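Local coordinates for rhodanese-like domain-containing protein (Rhodopseudomonas palustris, PDB 2HHG) that is of unknown function, though its rhodanese-like fold is consistent with a sulfurtransferase that moves sulfur from thiosulfate to cyanide, at residues Met67-Ile72 with Ala103-Asp108. Residues are numbered along the deposited sequence; the frame is centred on the assembly and turned at random.
Sequences MLEFWI and AKTAQD
A chi1 of -64° swings the OG1 of T105 beside the backbone N and opposite the carbonyl carbon, which sends the methyl CG2 out toward E69; there the bend at chi2 (91°) curls the carboxylate back toward the start of its own helix, with OE2 on the side of T105 and OE1 turned to E69's own backbone. Here two helices of the rhodanese-like fold pack together. In rhodanese domains the active-site loop runs from a central strand into the following helix, consistent with the step from strand 88-92 to helix 97-109, and helix 68-72 packs against that helix's later turns. The two side chains cross at about a right angle, and T105 CG2 sits 3.6 Å from E69 OE2 and 3.8 Å from E69 CG. This is van der Waals contact; no hydrogen bond links the two segments. T105 OG1 is hydrogen-bonded to the carbonyl O of L101, one turn back.

One turn on from E69, deeper in the protein, I72 carries the apolar half. CG1 leaves opposite the carbonyl carbon, and the extended chi2 (175°) carries CD1 out to A106. M109, at the end of helix 97-109, is touched by both I72 and E69. L68 points toward helix 97-109 and packs on A102, while L68, A103 and A106 all meet F91 of strand 88-92, which ties both helices to the central sheet. The backbones come nearest at E69 and A106, with CA atoms 7.3 Å apart, and I72 CD1 rests 3.8 Å from A106 CB.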
loop_
_atom_site.group_PDB
_atom_site.type_symbol
_atom_site.label_atom_id
_atom_site.label_comp_id
_atom_site.label_asym_id
_atom_site.label_seq_id
_atom_site.Cartn_x
_atom_site.Cartn_y
_atom_site.Cartn_z
HETATM N N MSE A 67 9.987 -5.288 -2.113
HETATM C CA MSE A 67 9.868 -6.327 -3.142
HETATM C C MSE A 67 8.869 -5.985 -4.239
HETATM O O MSE A 67 8.740 -6.733 -5.218
HETATM C CB MSE A 67 9.420 -7.633 -2.497
HETATM C CG MSE A 67 10.485 -8.246 -1.646
HETATM SE SE MSE A 67 9.993 -9.975 -1.017
HETATM C CE MSE A 67 11.457 -10.193 0.246
ATOM N N LEU A 68 8.163 -4.870 -4.081
ATOM C CA LEU A 68 6.983 -4.581 -4.893
ATOM C C LEU A 68 7.224 -4.673 -6.395
ATOM O O LEU A 68 6.491 -5.365 -7.109
ATOM C CB LEU A 68 6.437 -3.202 -4.534
ATOM C CG LEU A 68 5.066 -2.821 -5.082
ATOM C CD1 LEU A 68 3.985 -3.746 -4.515
ATOM C CD2 LEU A 68 4.764 -1.363 -4.771
ATOM N N GLU A 69 8.257 -3.987 -6.873
ATOM C CA GLU A 69 8.513 -3.931 -8.313
ATOM C C GLU A 69 8.784 -5.314 -8.883
ATOM O O GLU A 69 8.372 -5.629 -10.003
ATOM C CB GLU A 69 9.686 -2.997 -8.625
ATOM C CG GLU A 69 9.493 -1.557 -8.138
ATOM C CD GLU A 69 10.018 -1.289 -6.729
ATOM O OE1 GLU A 69 10.082 -2.220 -5.904
ATOM O OE2 GLU A 69 10.358 -0.126 -6.445
ATOM N N PHE A 70 9.474 -6.132 -8.091
ATOM C CA PHE A 70 9.874 -7.478 -8.479
ATOM C C PHE A 70 8.719 -8.459 -8.519
ATOM O O PHE A 70 8.781 -9.454 -9.243
ATOM C CB PHE A 70 10.982 -7.961 -7.547
ATOM C CG PHE A 70 12.201 -7.117 -7.645
ATOM C CD1 PHE A 70 13.156 -7.381 -8.615
ATOM C CD2 PHE A 70 12.352 -6.001 -6.839
ATOM C CE1 PHE A 70 14.262 -6.560 -8.758
ATOM C CE2 PHE A 70 13.451 -5.176 -6.978
ATOM C CZ PHE A 70 14.412 -5.459 -7.929
ATOM N N TRP A 71 7.672 -8.185 -7.747
ATOM C CA TRP A 71 6.478 -9.025 -7.764
ATOM C C TRP A 71 5.436 -8.510 -8.756
ATOM O O TRP A 71 4.676 -9.298 -9.310
ATOM C CB TRP A 71 5.895 -9.148 -6.354
ATOM C CG TRP A 71 6.707 -10.018 -5.424
ATOM C CD1 TRP A 71 8.015 -10.408 -5.569
ATOM C CD2 TRP A 71 6.257 -10.586 -4.194
ATOM N NE1 TRP A 71 8.397 -11.200 -4.511
ATOM C CE2 TRP A 71 7.336 -11.317 -3.652
ATOM C CE3 TRP A 71 5.040 -10.564 -3.504
ATOM C CZ2 TRP A 71 7.232 -12.010 -2.448
ATOM C CZ3 TRP A 71 4.945 -11.247 -2.303
ATOM C CH2 TRP A 71 6.034 -11.964 -1.792
ATOM N N ILE A 72 5.397 -7.198 -8.987
ATOM C CA ILE A 72 4.441 -6.636 -9.943
ATOM C C ILE A 72 4.793 -6.964 -11.398
ATOM O O ILE A 72 3.929 -7.371 -12.181
ATOM C CB ILE A 72 4.329 -5.112 -9.790
ATOM C CG1 ILE A 72 3.584 -4.763 -8.498
ATOM C CG2 ILE A 72 3.616 -4.492 -10.996
ATOM C CD1 ILE A 72 3.521 -3.280 -8.200
ATOM N N ALA A 103 2.033 2.989 -3.810
ATOM C CA ALA A 103 0.981 3.194 -4.806
ATOM C C ALA A 103 1.500 4.001 -5.991
ATOM O O ALA A 103 1.222 3.668 -7.142
ATOM C CB ALA A 103 -0.227 3.872 -4.176
ATOM N N LYS A 104 2.275 5.041 -5.707
ATOM C CA LYS A 104 2.862 5.847 -6.768
ATOM C C LYS A 104 3.837 5.029 -7.626
ATOM O O LYS A 104 3.803 5.117 -8.854
ATOM C CB LYS A 104 3.534 7.082 -6.173
ATOM C CG LYS A 104 4.195 8.015 -7.191
ATOM C CD LYS A 104 3.213 8.567 -8.219
ATOM C CE LYS A 104 3.788 9.770 -8.953
ATOM N NZ LYS A 104 5.095 9.513 -9.604
ATOM N N THR A 105 4.691 4.232 -6.991
ATOM C CA THR A 105 5.588 3.349 -7.734
ATOM C C THR A 105 4.805 2.409 -8.654
ATOM O O THR A 105 5.115 2.275 -9.839
ATOM C CB THR A 105 6.446 2.527 -6.772
ATOM O OG1 THR A 105 7.289 3.414 -6.028
ATOM C CG2 THR A 105 7.303 1.507 -7.519
ATOM N N ALA A 106 3.783 1.767 -8.102
ATOM C CA ALA A 106 2.981 0.827 -8.874
ATOM C C ALA A 106 2.314 1.536 -10.053
ATOM O O ALA A 106 2.324 1.040 -11.180
ATOM C CB ALA A 106 1.950 0.168 -7.984
ATOM N N GLN A 107 1.774 2.720 -9.800
ATOM C CA GLN A 107 1.132 3.494 -10.854
ATOM C C GLN A 107 2.133 3.899 -11.946
ATOM O O GLN A 107 1.813 3.819 -13.141
ATOM C CB GLN A 107 0.471 4.721 -10.250
ATOM C CG GLN A 107 -0.462 5.449 -11.195
ATOM C CD GLN A 107 -1.189 6.559 -10.494
ATOM O OE1 GLN A 107 -0.670 7.672 -10.353
ATOM N NE2 GLN A 107 -2.386 6.272 -10.040
ATOM N N ASP A 108 3.334 4.318 -11.533
ATOM C CA ASP A 108 4.419 4.652 -12.455
ATOM C C ASP A 108 4.784 3.480 -13.366
ATOM O O ASP A 108 5.210 3.678 -14.499
ATOM C CB ASP A 108 5.679 5.081 -11.694
ATOM C CG ASP A 108 5.566 6.461 -11.068
ATOM O OD1 ASP A 108 4.615 7.204 -11.370
ATOM O OD2 ASP A 108 6.459 6.796 -10.259
#